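PDB 3LOO: anopheles gambiae adenosine kinase from Anopheles gambiae, which catalyses phosphorylation of adenosine to AMP with ATP as phosphate donor, as a member of the pfkB family of carbohydrate kinases. Local coordinates for residues 38-43 / 142-147; 86-91 / 117-122; 259-264 / 287-292. All blocks are in the same frame, centred on the assembly; numbering follows the deposited sequence.

Contact 1 of 3, residues 38-43 / 142-147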
loop_
_atom_site.group_PDB
_atom_site.type_symbol
_atom_site.label_atom_id
_atom_site.label_comp_id
_atom_site.label_asym_id
_atom_site.label_seq_id
_atom_site.Cartn_x
_atom_site.Cartn_y
_atom_site.Cartn_z
ATOM N N ALA A 38 -3.747 16.842 9.470
ATOM C CA ALA A 38 -3.573 18.061 10.279
ATOM C C ALA A 38 -2.468 17.967 11.311
ATOM O O ALA A 38 -2.068 16.874 11.751
ATOM C CB ALA A 38 -4.910 18.485 10.964
ATOM N N VAL A 39 -1.971 19.136 11.699
ATOM C CA VAL A 39 -1.087 19.244 12.838
ATOM C C VAL A 39 -1.938 19.316 14.095
ATOM O O VAL A 39 -2.883 20.092 14.183
ATOM C CB VAL A 39 -0.124 20.449 12.694
ATOM C CG1 VAL A 39 0.628 20.724 14.022
ATOM C CG2 VAL A 39 0.841 20.161 11.552
ATOM N N VAL A 40 -1.638 18.463 15.062
ATOM C CA VAL A 40 -2.394 18.476 16.302
ATOM C C VAL A 40 -1.444 18.249 17.454
ATOM O O VAL A 40 -0.270 17.920 17.233
ATOM C CB VAL A 40 -3.512 17.378 16.314
ATOM C CG1 VAL A 40 -4.326 17.406 15.026
ATOM C CG2 VAL A 40 -2.937 15.992 16.576
ATOM N N GLU A 41 -1.956 18.392 18.679
ATOM C CA GLU A 41 -1.174 18.090 19.892
ATOM C C GLU A 41 -1.735 16.884 20.640
ATOM O O GLU A 41 -2.837 16.420 20.325
ATOM C CB GLU A 41 -1.068 19.338 20.786
ATOM C CG GLU A 41 -0.008 20.325 20.278
ATOM C CD GLU A 41 0.021 21.655 21.040
ATOM O OE1 GLU A 41 0.393 21.673 22.235
ATOM O OE2 GLU A 41 -0.299 22.693 20.423
ATOM N N LYS A 42 -0.988 16.404 21.642
ATOM C CA LYS A 42 -1.294 15.150 22.361
ATOM C C LYS A 42 -2.681 15.058 22.954
ATOM O O LYS A 42 -3.234 13.960 23.037
ATOM C CB LYS A 42 -0.286 14.879 23.478
ATOM C CG LYS A 42 0.938 14.125 23.030
ATOM C CD LYS A 42 2.177 15.015 22.920
ATOM C CE LYS A 42 3.270 14.329 22.084
ATOM N NZ LYS A 42 3.042 12.844 21.966
ATOM N N ASP A 43 -3.248 16.198 23.369
ATOM C CA ASP A 43 -4.593 16.188 23.940
ATOM C C ASP A 43 -5.608 15.697 22.934
ATOM O O ASP A 43 -6.591 15.050 23.306
ATOM C CB ASP A 43 -5.001 17.567 24.499
ATOM C CG ASP A 43 -4.771 18.691 23.501
ATOM O OD1 ASP A 43 -5.553 19.670 23.527
ATOM O OD2 ASP A 43 -3.809 18.593 22.696
ATOM N N LEU A 142 -2.701 12.370 11.674
ATOM C CA LEU A 142 -2.447 13.358 12.716
ATOM C C LEU A 142 -0.962 13.520 12.913
ATOM O O LEU A 142 -0.265 12.554 13.224
ATOM C CB LEU A 142 -3.101 12.920 14.032
ATOM C CG LEU A 142 -4.570 12.548 13.934
ATOM C CD1 LEU A 142 -5.153 12.312 15.306
ATOM C CD2 LEU A 142 -5.317 13.666 13.222
ATOM N N VAL A 143 -0.483 14.744 12.727
ATOM C CA VAL A 143 0.936 15.054 12.888
ATOM C C VAL A 143 1.188 15.714 14.254
ATOM O O VAL A 143 0.596 16.756 14.578
ATOM C CB VAL A 143 1.425 15.967 11.748
ATOM C CG1 VAL A 143 2.837 16.464 12.025
ATOM C CG2 VAL A 143 1.341 15.236 10.428
ATOM N N THR A 144 2.035 15.077 15.058
ATOM C CA THR A 144 2.431 15.598 16.368
ATOM C C THR A 144 3.945 15.502 16.457
ATOM O O THR A 144 4.501 14.393 16.493
ATOM C CB THR A 144 1.815 14.815 17.522
ATOM O OG1 THR A 144 0.385 14.933 17.473
ATOM C CG2 THR A 144 2.289 15.386 18.835
ATOM N N GLY A 145 4.592 16.670 16.482
ATOM C CA GLY A 145 6.048 16.765 16.398
ATOM C C GLY A 145 6.494 16.110 15.107
ATOM O O GLY A 145 6.012 16.477 14.039
ATOM N N THR A 146 7.393 15.127 15.210
ATOM C CA THR A 146 7.868 14.352 14.042
ATOM C C THR A 146 7.205 12.958 13.960
ATOM O O THR A 146 7.578 12.113 13.136
ATOM C CB THR A 146 9.409 14.186 14.051
ATOM O OG1 THR A 146 9.788 13.437 15.216
ATOM C CG2 THR A 146 10.109 15.550 14.077
ATOM N N GLN A 147 6.217 12.731 14.818
ATOM C CA GLN A 147 5.437 11.497 14.810
ATOM C C GLN A 147 4.125 11.654 14.030
ATOM O O GLN A 147 3.616 12.771 13.855
ATOM C CB GLN A 147 5.170 11.063 16.249
ATOM C CG GLN A 147 6.445 10.993 17.092
ATOM C CD GLN A 147 6.320 9.981 18.208
ATOM O OE1 GLN A 147 5.671 10.238 19.233
ATOM N NE2 GLN A 147 6.944 8.816 18.022
#
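Val39 and Val143 sit side by side on two parallel neighbouring strands, 33-39 and 137-144, of the small five-stranded sheet that forms the lid in this family of sugar and nucleoside kinases. Their side chains rise from the same face, with Val39 CG2 4.2 Å from Val143 CG1. Ala38 and Leu142 point to the other face, where Leu142 packs on Met65 and Leu69 of helix 64-73 and Ala38 on Tyr73. Two straight backbone hydrogen bonds join the strands: Val143 N gives to Ala38 O at 2.8 Å and Val40 N to Val143 O at 2.9 Å, the latter with an angle of 173° at the hydrogen. Beyond them strand 33-39 has ended, and side chains take over. With chi1 -48° putting Val40 CG1 beside the backbone N, Val40 CG2 falls between N and carbonyl carbon, which carries that methyl over to Leu142 CB at 4.0 Å and beside Thr144 OG1. Val40 and Thr144 meet at about a right angle, and Thr144 OG1 is 3.1 Å from Val40 O, a possible hydrogen bond. Thr144 begins a type II' turn to Gln147, and its CG2, anti to the backbone N, faces Lys42. The lysine chain bends at chi2 and chi4 and crosses Thr144 at a slant, Lys42 CE 3.6 Å from Thr144 CG2.

Contact 2 of 3, residues 86-91 / 117-122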
loop_
_atom_site.group_PDB
_atom_site.type_symbol
_atom_site.label_atom_id
_atom_site.label_comp_id
_atom_site.label_asym_id
_atom_site.label_seq_id
_atom_site.Cartn_x
_atom_site.Cartn_y
_atom_site.Cartn_z
ATOM N N SER A 86 0.412 4.164 -4.331
ATOM C CA SER A 86 1.488 3.481 -5.036
ATOM C C SER A 86 1.252 3.476 -6.562
ATOM O O SER A 86 2.164 3.741 -7.345
ATOM C CB SER A 86 1.659 2.060 -4.480
ATOM O OG SER A 86 2.279 2.076 -3.188
ATOM N N LEU A 87 0.030 3.160 -6.976
ATOM C CA LEU A 87 -0.306 3.177 -8.403
ATOM C C LEU A 87 -0.233 4.599 -9.024
ATOM O O LEU A 87 0.194 4.752 -10.181
ATOM C CB LEU A 87 -1.658 2.494 -8.641
ATOM C CG LEU A 87 -1.552 1.002 -8.909
ATOM C CD1 LEU A 87 -0.855 0.194 -7.829
ATOM C CD2 LEU A 87 -2.974 0.419 -9.197
ATOM N N ARG A 88 -0.574 5.631 -8.245
ATOM C CA ARG A 88 -0.457 7.015 -8.713
ATOM C C ARG A 88 1.024 7.402 -8.913
ATOM O O ARG A 88 1.375 7.979 -9.952
ATOM C CB ARG A 88 -1.199 7.997 -7.778
ATOM C CG ARG A 88 -2.759 7.850 -7.781
ATOM C CD ARG A 88 -3.428 8.761 -6.704
ATOM N NE ARG A 88 -2.882 10.118 -6.858
ATOM C CZ ARG A 88 -2.577 10.959 -5.875
ATOM N NH1 ARG A 88 -2.769 10.641 -4.597
ATOM N NH2 ARG A 88 -2.066 12.145 -6.185
ATOM N N VAL A 89 1.878 7.044 -7.950
ATOM C CA VAL A 89 3.326 7.250 -8.093
ATOM C C VAL A 89 3.902 6.473 -9.286
ATOM O O VAL A 89 4.626 7.051 -10.093
ATOM C CB VAL A 89 4.110 7.001 -6.741
ATOM C CG1 VAL A 89 5.686 7.048 -6.927
ATOM C CG2 VAL A 89 3.617 7.985 -5.654
ATOM N N ALA A 90 3.580 5.176 -9.404
ATOM C CA ALA A 90 3.968 4.399 -10.566
ATOM C C ALA A 90 3.532 4.999 -11.934
ATOM O O ALA A 90 4.309 4.996 -12.895
ATOM C CB ALA A 90 3.458 2.946 -10.443
ATOM N N GLN A 91 2.292 5.466 -12.032
ATOM C CA GLN A 91 1.810 6.132 -13.236
ATOM C C GLN A 91 2.546 7.460 -13.535
ATOM O O GLN A 91 2.865 7.782 -14.708
ATOM C CB GLN A 91 0.305 6.357 -13.108
ATOM C CG GLN A 91 -0.485 5.131 -13.476
ATOM C CD GLN A 91 -0.380 4.778 -14.977
ATOM O OE1 GLN A 91 0.069 5.580 -15.811
ATOM N NE2 GLN A 91 -0.821 3.598 -15.312
ATOM N N GLU A 117 -10.790 11.958 -9.624
ATOM C CA GLU A 117 -10.130 12.958 -10.431
ATOM C C GLU A 117 -8.639 12.950 -10.232
ATOM O O GLU A 117 -7.927 12.956 -11.224
ATOM C CB GLU A 117 -10.737 14.353 -10.208
ATOM C CG GLU A 117 -12.161 14.370 -10.756
ATOM C CD GLU A 117 -12.856 15.710 -10.638
ATOM O OE1 GLU A 117 -12.559 16.467 -9.686
ATOM O OE2 GLU A 117 -13.724 15.989 -11.504
ATOM N N ARG A 118 -8.150 12.930 -8.982
ATOM C CA ARG A 118 -6.690 12.871 -8.756
ATOM C C ARG A 118 -6.045 11.604 -9.339
ATOM O O ARG A 118 -4.999 11.663 -9.989
ATOM C CB ARG A 118 -6.305 12.946 -7.258
ATOM C CG ARG A 118 -6.813 14.179 -6.525
ATOM C CD ARG A 118 -5.920 15.448 -6.644
ATOM N NE ARG A 118 -6.702 16.613 -6.181
ATOM C CZ ARG A 118 -6.923 16.957 -4.903
ATOM N NH1 ARG A 118 -6.389 16.263 -3.888
ATOM N NH2 ARG A 118 -7.683 18.014 -4.633
ATOM N N ALA A 119 -6.633 10.444 -9.082
ATOM C CA ALA A 119 -6.006 9.219 -9.564
ATOM C C ALA A 119 -6.071 9.145 -11.120
ATOM O O ALA A 119 -5.079 8.816 -11.751
ATOM C CB ALA A 119 -6.606 7.985 -8.897
ATOM N N THR A 120 -7.205 9.497 -11.715
ATOM C CA THR A 120 -7.301 9.565 -13.194
ATOM C C THR A 120 -6.333 10.598 -13.801
ATOM O O THR A 120 -5.709 10.306 -14.788
ATOM C CB THR A 120 -8.761 9.798 -13.697
ATOM O OG1 THR A 120 -9.557 8.658 -13.338
ATOM C CG2 THR A 120 -8.814 9.925 -15.271
ATOM N N SER A 121 -6.187 11.775 -13.195
ATOM C CA SER A 121 -5.186 12.748 -13.679
ATOM C C SER A 121 -3.770 12.235 -13.710
ATOM O O SER A 121 -3.033 12.572 -14.633
ATOM C CB SER A 121 -5.188 14.022 -12.864
ATOM O OG SER A 121 -6.511 14.484 -12.882
ATOM N N ASN A 122 -3.404 11.437 -12.708
ATOM C CA ASN A 122 -2.084 10.815 -12.642
ATOM C C ASN A 122 -1.872 9.683 -13.637
ATOM O O ASN A 122 -0.720 9.302 -13.878
ATOM C CB ASN A 122 -1.781 10.336 -11.207
ATOM C CG ASN A 122 -1.647 11.494 -10.219
ATOM O OD1 ASN A 122 -1.089 12.549 -10.543
ATOM N ND2 ASN A 122 -2.165 11.309 -9.019
#
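Arg88 reaches from helix 82-94 across to Ala119 and Asn122 of helix 110-122, and nearly the whole length of its side chain is used. Arg88 CB starts beside Asn122 CB, at 4.2 Å. Arg88 CG runs on over the helix backbone, 3.9 Å from Ala119 CA, and Arg88 CD stays at the same residue, 3.9 Å from Ala119 CB; the small alanine lets the arginine's methylene groups lie close to the helix. The chain bends about the CG-CD bond (chi3 50°), turning the guanidinium away from the alanine. Arg88 NE is then 4.1 Å from Arg118 O. Farther out, Arg118 CB stands over one face of the guanidinium, offset toward its rim, and Arg88 NH2 is 4.4 Å from Arg118 CB. The rest of the Arg118 chain leads away, keeping the two like charges apart. Asn122 points at Arg88, and its amide lies at the edge of the guanidinium, the two flat groups nearly coplanar, 16° apart. On the next turn Gln91 CB rests 3.2 Å from Asn122 O. Phe355 completes the setting of the arginine: it makes a cation-pi contact with Arg88 and also touches Asn122. The two helices run roughly the same way, their local axes 9.2 Å apart and 29° from parallel. Helix 82-94 precedes strand 100-107 in the chain and helix 110-122 follows it, in the alpha/beta succession of the ribokinase-like fold; Leu87 and Gln91 pack on that strand, Ala79 of lid strand 76-80 touches both arginines, and helix 315-328 lies against Ser86 and Val89.

Contact 3 of 3, residues 259-264 / 287-292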
loop_
_atom_site.group_PDB
_atom_site.type_symbol
_atom_site.label_atom_id
_atom_site.label_comp_id
_atom_site.label_asym_id
_atom_site.label_seq_id
_atom_site.Cartn_x
_atom_site.Cartn_y
_atom_site.Cartn_z
ATOM N N ILE A 259 14.645 -12.048 10.133
ATOM C CA ILE A 259 13.202 -12.120 9.900
ATOM C C ILE A 259 12.956 -12.211 8.385
ATOM O O ILE A 259 12.228 -13.076 7.941
ATOM C CB ILE A 259 12.440 -10.911 10.545
ATOM C CG1 ILE A 259 12.506 -10.966 12.080
ATOM C CG2 ILE A 259 10.948 -10.893 10.103
ATOM C CD1 ILE A 259 12.293 -9.603 12.743
ATOM N N GLY A 260 13.595 -11.330 7.607
ATOM C CA GLY A 260 13.480 -11.377 6.119
ATOM C C GLY A 260 13.808 -12.728 5.508
ATOM O O GLY A 260 13.073 -13.237 4.630
ATOM N N LYS A 261 14.899 -13.341 5.988
ATOM C CA LYS A 261 15.318 -14.665 5.511
ATOM C C LYS A 261 14.276 -15.731 5.797
ATOM O O LYS A 261 13.984 -16.548 4.926
ATOM C CB LYS A 261 16.674 -15.075 6.111
ATOM C CG LYS A 261 17.813 -14.129 5.747
ATOM C CD LYS A 261 19.024 -14.327 6.686
ATOM C CE LYS A 261 20.288 -13.945 5.969
ATOM N NZ LYS A 261 21.385 -13.615 6.944
ATOM N N ARG A 262 13.737 -15.742 7.021
ATOM C CA ARG A 262 12.723 -16.718 7.396
ATOM C C ARG A 262 11.471 -16.565 6.535
ATOM O O ARG A 262 10.912 -17.562 6.071
ATOM C CB ARG A 262 12.295 -16.585 8.885
ATOM C CG ARG A 262 13.336 -16.890 9.962
ATOM C CD ARG A 262 13.370 -18.357 10.374
ATOM N NE ARG A 262 12.338 -18.813 11.324
ATOM C CZ ARG A 262 12.396 -18.710 12.669
ATOM N NH1 ARG A 262 13.399 -18.081 13.300
ATOM N NH2 ARG A 262 11.410 -19.214 13.390
ATOM N N ILE A 263 10.997 -15.331 6.360
ATOM C CA ILE A 263 9.820 -15.120 5.492
ATOM C C ILE A 263 10.119 -15.566 4.034
ATOM O O ILE A 263 9.311 -16.270 3.414
ATOM C CB ILE A 263 9.368 -13.651 5.483
ATOM C CG1 ILE A 263 8.959 -13.171 6.902
ATOM C CG2 ILE A 263 8.248 -13.444 4.425
ATOM C CD1 ILE A 263 8.937 -11.579 7.009
ATOM N N ALA A 264 11.277 -15.154 3.522
ATOM C CA ALA A 264 11.678 -15.459 2.136
ATOM C C ALA A 264 11.687 -16.982 1.909
ATOM O O ALA A 264 11.320 -17.442 0.826
ATOM C CB ALA A 264 13.033 -14.860 1.793
ATOM N N LEU A 287 16.367 -2.903 2.811
ATOM C CA LEU A 287 16.946 -4.240 2.811
ATOM C C LEU A 287 16.244 -5.143 1.810
ATOM O O LEU A 287 15.014 -5.190 1.769
ATOM C CB LEU A 287 16.870 -4.897 4.198
ATOM C CG LEU A 287 17.250 -4.062 5.413
ATOM C CD1 LEU A 287 16.836 -4.833 6.674
ATOM C CD2 LEU A 287 18.768 -3.709 5.383
ATOM N N LEU A 288 17.040 -5.847 1.006
ATOM C CA LEU A 288 16.542 -6.799 0.022
ATOM C C LEU A 288 16.955 -8.194 0.437
ATOM O O LEU A 288 18.166 -8.487 0.585
ATOM C CB LEU A 288 17.106 -6.501 -1.393
ATOM C CG LEU A 288 16.981 -7.623 -2.450
ATOM C CD1 LEU A 288 15.531 -7.968 -2.731
ATOM C CD2 LEU A 288 17.704 -7.220 -3.761
ATOM N N ILE A 289 15.964 -9.062 0.584
ATOM C CA ILE A 289 16.206 -10.457 0.882
ATOM C C ILE A 289 15.624 -11.318 -0.229
ATOM O O ILE A 289 14.442 -11.166 -0.568
ATOM C CB ILE A 289 15.568 -10.881 2.251
ATOM C CG1 ILE A 289 15.996 -9.936 3.391
ATOM C CG2 ILE A 289 15.927 -12.344 2.586
ATOM C CD1 ILE A 289 14.981 -8.814 3.743
ATOM N N GLU A 290 16.447 -12.207 -0.792
ATOM C CA GLU A 290 15.991 -13.159 -1.784
ATOM C C GLU A 290 16.092 -14.555 -1.243
ATOM O O GLU A 290 17.123 -14.934 -0.693
ATOM C CB GLU A 290 16.826 -13.094 -3.084
ATOM C CG GLU A 290 16.235 -14.029 -4.186
ATOM C CD GLU A 290 17.062 -14.077 -5.475
ATOM O OE1 GLU A 290 18.227 -14.554 -5.449
ATOM O OE2 GLU A 290 16.528 -13.654 -6.518
ATOM N N ALA A 291 15.046 -15.342 -1.447
ATOM C CA ALA A 291 15.092 -16.735 -1.055
ATOM C C ALA A 291 16.305 -17.406 -1.721
ATOM O O ALA A 291 16.692 -17.051 -2.852
ATOM C CB ALA A 291 13.818 -17.428 -1.451
ATOM N N GLY A 292 16.925 -18.334 -1.014
ATOM C CA GLY A 292 18.026 -19.104 -1.588
ATOM C C GLY A 292 19.385 -18.427 -1.473
ATOM O O GLY A 292 20.344 -18.845 -2.133
#
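Ile289 lays its side chain directly on the backbone of Gly260, where the absence of a side chain on the helix lets the strand residue come close. Its two branches divide the work. Ile289 CG2, anti to the backbone N, lies against the Gly260 carbonyl group, 3.6 Å from both Gly260 C and Gly260 O, while the other branch, turned at chi2 to 98°, takes Ile289 CD1 to within 3.8 Å of Gly260 CA. The same Ile289 CG2 methyl also meets the next turn of the helix, at 3.9 Å from Ala264 CB, and is brushed by Lys261 CG, whose side chain passes Ile289 at about a right angle. Just past the strand, Ala291 CB lies 4.2 Å from Ala264 CB of the helix and 3.4 Å from Ala264 O. Methyl groups thus meet each other and the helix backbone. Polar links lie around this shell: Lys261 NZ forms a salt bridge with Asp294, and Arg275 bonds to both partners, through its NH1 to Ala264 O and through its backbone to Ala291. Val296 touches both Lys261 and Ile289. Helix 256-264 and strand 284-290 run 35° apart, with axes 7.8 Å from each other. This is helix-on-sheet packing at the antiparallel end of the large sheet of the ribokinase-like alpha/beta fold, where strand 284-290 lies between antiparallel neighbours 276-281 and 297-299, and helix 239-248 adjoins through Ile259 and Ile263.

Overall arrangement
Contacts 2 and 3 belong to the large alpha/beta part of the kinase, on opposite sides of the chain's centre, while contact 1 lies in the small lid sheet, 23 Å from that centre. Contact 2 is the buried one, a helix pair centred on an arginine; contacts 1 and 3 are partly buried. The three share no helix or strand. Their chemistry follows their place: contact 1 is bound by strand-to-strand backbone hydrogen bonds, contact 2 by a long polar side chain lying over a helix, and contact 3 by methyl-to-methyl and methyl-to-backbone packing of a helix on a strand and the residue after it. None touches another, and contacts 1 and 3, with centres 35 Å apart, are the most widely separated pair.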